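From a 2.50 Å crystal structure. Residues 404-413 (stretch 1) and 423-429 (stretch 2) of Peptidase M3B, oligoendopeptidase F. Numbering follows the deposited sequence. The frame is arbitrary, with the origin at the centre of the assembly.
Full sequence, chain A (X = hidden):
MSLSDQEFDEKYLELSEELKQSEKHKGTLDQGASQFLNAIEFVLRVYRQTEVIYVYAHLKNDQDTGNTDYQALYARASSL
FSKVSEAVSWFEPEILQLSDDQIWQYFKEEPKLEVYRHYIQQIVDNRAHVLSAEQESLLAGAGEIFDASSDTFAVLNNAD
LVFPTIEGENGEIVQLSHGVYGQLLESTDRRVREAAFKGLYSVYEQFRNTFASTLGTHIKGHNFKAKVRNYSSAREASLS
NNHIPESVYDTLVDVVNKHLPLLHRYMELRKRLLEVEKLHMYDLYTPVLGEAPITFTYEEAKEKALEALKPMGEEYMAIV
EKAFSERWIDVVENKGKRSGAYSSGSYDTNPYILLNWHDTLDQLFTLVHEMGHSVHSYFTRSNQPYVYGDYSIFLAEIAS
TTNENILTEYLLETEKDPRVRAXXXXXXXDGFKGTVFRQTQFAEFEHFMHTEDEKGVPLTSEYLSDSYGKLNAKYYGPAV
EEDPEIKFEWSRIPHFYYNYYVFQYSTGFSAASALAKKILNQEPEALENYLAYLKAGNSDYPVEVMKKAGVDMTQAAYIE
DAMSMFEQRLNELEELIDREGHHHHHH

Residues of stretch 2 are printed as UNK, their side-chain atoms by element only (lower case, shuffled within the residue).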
# COMPACT_ATOMS: atom_id res chain seq x y z
N GLU A 404 -6.14 -24.42 32.11
CA GLU A 404 -6.57 -25.49 31.22
C GLU A 404 -5.66 -26.71 31.36
O GLU A 404 -6.13 -27.86 31.42
CB GLU A 404 -6.57 -25.00 29.77
CG GLU A 404 -7.89 -24.40 29.29
CD GLU A 404 -7.94 -24.23 27.76
OE1 GLU A 404 -6.92 -23.78 27.18
OE2 GLU A 404 -8.99 -24.53 27.15
N ASN A 405 -4.36 -26.45 31.42
CA ASN A 405 -3.38 -27.51 31.64
C ASN A 405 -3.67 -28.29 32.91
O ASN A 405 -3.58 -29.52 32.93
CB ASN A 405 -1.95 -26.95 31.67
CG ASN A 405 -1.43 -26.62 30.28
OD1 ASN A 405 -1.92 -27.17 29.29
ND2 ASN A 405 -0.45 -25.73 30.19
N ILE A 406 -4.04 -27.56 33.96
CA ILE A 406 -4.29 -28.17 35.25
C ILE A 406 -5.59 -28.97 35.22
O ILE A 406 -5.67 -30.03 35.84
CB ILE A 406 -4.28 -27.11 36.36
CG1 ILE A 406 -2.85 -26.59 36.56
CG2 ILE A 406 -4.79 -27.69 37.67
CD1 ILE A 406 -2.76 -25.44 37.57
N LEU A 407 -6.58 -28.49 34.48
CA LEU A 407 -7.83 -29.26 34.32
C LEU A 407 -7.64 -30.51 33.46
O LEU A 407 -8.20 -31.56 33.77
CB LEU A 407 -8.94 -28.39 33.72
CG LEU A 407 -10.10 -29.22 33.15
CD1 LEU A 407 -11.00 -29.74 34.26
CD2 LEU A 407 -10.88 -28.42 32.14
N THR A 408 -6.87 -30.39 32.39
CA THR A 408 -6.54 -31.56 31.57
C THR A 408 -5.88 -32.66 32.39
O THR A 408 -6.30 -33.81 32.36
CB THR A 408 -5.61 -31.21 30.43
OG1 THR A 408 -6.26 -30.28 29.55
CG2 THR A 408 -5.22 -32.47 29.66
N GLU A 409 -4.85 -32.30 33.14
CA GLU A 409 -4.17 -33.28 33.97
C GLU A 409 -5.15 -33.88 34.96
O GLU A 409 -5.16 -35.10 35.16
CB GLU A 409 -2.98 -32.66 34.71
CG GLU A 409 -2.25 -33.63 35.64
CD GLU A 409 -1.63 -34.80 34.89
OE1 GLU A 409 -1.28 -34.63 33.71
OE2 GLU A 409 -1.49 -35.90 35.47
N TYR A 410 -5.96 -33.04 35.59
CA TYR A 410 -6.91 -33.54 36.59
C TYR A 410 -7.86 -34.59 35.99
O TYR A 410 -8.12 -35.61 36.61
CB TYR A 410 -7.70 -32.40 37.23
CG TYR A 410 -8.79 -32.90 38.15
CD1 TYR A 410 -8.47 -33.46 39.38
CD2 TYR A 410 -10.12 -32.83 37.79
CE1 TYR A 410 -9.45 -33.92 40.22
CE2 TYR A 410 -11.10 -33.29 38.62
CZ TYR A 410 -10.76 -33.85 39.83
OH TYR A 410 -11.75 -34.32 40.68
N LEU A 411 -8.36 -34.32 34.79
CA LEU A 411 -9.28 -35.23 34.09
C LEU A 411 -8.59 -36.56 33.82
O LEU A 411 -9.15 -37.63 34.07
CB LEU A 411 -9.79 -34.59 32.77
CG LEU A 411 -10.80 -33.43 32.89
CD1 LEU A 411 -11.13 -32.80 31.54
CD2 LEU A 411 -12.08 -33.87 33.60
N LEU A 412 -7.36 -36.49 33.30
CA LEU A 412 -6.56 -37.68 32.96
C LEU A 412 -6.17 -38.49 34.19
O LEU A 412 -5.82 -39.67 34.07
CB LEU A 412 -5.31 -37.26 32.19
CG LEU A 412 -5.28 -37.23 30.64
CD1 LEU A 412 -6.64 -37.24 29.97
CD2 LEU A 412 -4.42 -36.10 30.10
N GLU A 413 -6.23 -37.88 35.37
CA GLU A 413 -5.96 -38.64 36.59
C GLU A 413 -7.23 -39.20 37.21
O GLU A 413 -7.15 -39.97 38.16
CB GLU A 413 -5.18 -37.82 37.62
CG GLU A 413 -3.88 -37.23 37.10
CD GLU A 413 -3.12 -36.43 38.17
OE1 GLU A 413 -2.02 -35.91 37.87
OE2 GLU A 413 -3.61 -36.34 39.31
N UNK A 423 -11.06 -38.41 24.32
CA UNK A 423 -11.48 -37.06 23.98
C UNK A 423 -10.52 -36.03 24.55
O UNK A 423 -10.11 -35.12 23.83
c UNK A 423 -13.33 -35.37 24.01
c UNK A 423 -13.80 -35.16 22.71
c UNK A 423 -13.20 -34.26 24.85
c UNK A 423 -13.56 -32.99 24.42
o UNK A 423 -14.40 -31.58 22.64
c UNK A 423 -14.15 -33.91 22.27
c UNK A 423 -12.91 -36.75 24.46
c UNK A 423 -14.04 -32.83 23.11
N UNK A 424 -10.16 -36.16 25.82
CA UNK A 424 -9.29 -35.14 26.40
C UNK A 424 -7.83 -35.22 25.93
O UNK A 424 -7.17 -34.20 25.75
c UNK A 424 -10.50 -35.92 28.49
c UNK A 424 -9.50 -34.94 27.93
c UNK A 424 -8.18 -34.90 28.68
N UNK A 425 -7.35 -36.43 25.67
CA UNK A 425 -6.03 -36.60 25.09
C UNK A 425 -5.95 -35.87 23.75
O UNK A 425 -5.03 -35.08 23.50
c UNK A 425 -5.75 -38.09 24.89
c UNK A 425 -4.80 -38.83 25.83
c UNK A 425 -5.43 -40.13 26.33
c UNK A 425 -4.28 -38.00 26.98
N UNK A 426 -6.94 -36.11 22.89
CA UNK A 426 -6.93 -35.50 21.56
C UNK A 426 -7.23 -33.99 21.56
O UNK A 426 -6.67 -33.24 20.77
n UNK A 426 -6.85 -36.00 18.45
o UNK A 426 -8.79 -34.94 18.87
c UNK A 426 -7.88 -36.25 20.63
c UNK A 426 -7.88 -35.68 19.24
N UNK A 427 -8.10 -33.56 22.46
CA UNK A 427 -8.37 -32.14 22.66
C UNK A 427 -7.06 -31.41 22.97
O UNK A 427 -6.78 -30.35 22.40
c UNK A 427 -9.07 -29.92 25.34
c UNK A 427 -9.57 -30.56 24.26
c UNK A 427 -9.39 -31.97 23.78
c UNK A 427 -10.38 -28.51 24.28
n UNK A 427 -9.59 -28.64 25.33
n UNK A 427 -10.40 -29.66 23.62
N UNK A 428 -6.24 -31.98 23.86
CA UNK A 428 -4.93 -31.41 24.20
C UNK A 428 -3.97 -31.42 23.00
O UNK A 428 -3.29 -30.43 22.73
o UNK A 428 1.02 -30.29 26.30
c UNK A 428 -1.33 -30.03 26.56
c UNK A 428 -2.62 -30.49 26.34
c UNK A 428 -0.25 -30.75 26.07
c UNK A 428 -2.86 -31.67 25.64
c UNK A 428 -0.44 -31.93 25.37
c UNK A 428 -1.75 -32.38 25.15
c UNK A 428 -4.28 -32.15 25.38
N UNK A 429 -3.89 -32.54 22.28
CA UNK A 429 -2.91 -32.65 21.19
C UNK A 429 -3.30 -31.68 20.11
O UNK A 429 -2.45 -31.08 19.45
c UNK A 429 -0.91 -35.01 22.02
c UNK A 429 -2.39 -35.14 21.69
c UNK A 429 -2.72 -36.54 21.21
c UNK A 429 -2.80 -34.08 20.66

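Position 423 carries eight side-chain atoms: one carbon, then a six-membered carbon ring bearing a single oxygen. None of them comes near stretch 1, so the ring takes no part in the contact. A phenol of this kind identifies Tyr-423.

At position 424 the side chain has three carbons, one carrying the other two, so it forks at CB. It points toward stretch 1, and one of its two methyls lies 4.0 Å from CG2 of Thr-408, with Leu-411 and Leu-412 also within reach. Branching at CB with carbon alone gives Val-424. Its CG2 lies 3.1 Å from CD1 of Leu-412, unusually tight for two methyl groups, and 4.4 Å from CB of Leu-411. The chi1 of 4° is between the usual wells, as are both chi angles of Leu-412, so neither partner in this close approach adopts a standard rotamer.

Position 425 has four carbons, forked at the second, and one terminal carbon approaches CD2 of Leu-412. This is the pattern of Leu-425. Although its CA-to-CB bond points away from stretch 1, the end of the side chain comes back nearer, and CD1 lies 3.7 Å from CD2 of Leu-412.

Position 426 shows two carbons, the second carrying one oxygen and one nitrogen. This carboxamide is Asn-426, and it is out of reach of stretch 1.

At position 427 a single carbon leads to a five-membered ring of three carbons and two nitrogens, an imidazole, hence His-427. It points toward stretch 1 but only skirts it: its NE2 comes no nearer than 4.5 Å to OE2 of Glu-404.

Position 428 again has one carbon and a six-carbon ring bearing an oxygen. Its CB is 4.4 Å from CG2 of Thr-408, and the edge of the ring faces OD1 of Asn-405. The residue is Tyr-428, whose CE1 lies 4.0 Å from OD1 of Asn-405, with that oxygen near the ring plane.

Position 429 has four carbons forked at the second, Leu-429, and is out of reach of stretch 1.

The two helices run nearly antiparallel, at 154°, with their axes 10.2 Å apart at closest approach. The nearest CA atoms are those of Thr-408 and Val-424, 6.9 Å apart. Thr-408 turns its hydroxyl back to its own helix, OG1 donating a hydrogen bond to O of Glu-404 at 3.1 Å, while its methyl meets Val-424. No hydrogen bond crosses between the stretches; the contact rests on packing. Val-424 is the residue most covered by the other stretch, and it touches Thr-408, Leu-411 and Leu-412.

Stretch 2, residues 423-429: YVLNHYL
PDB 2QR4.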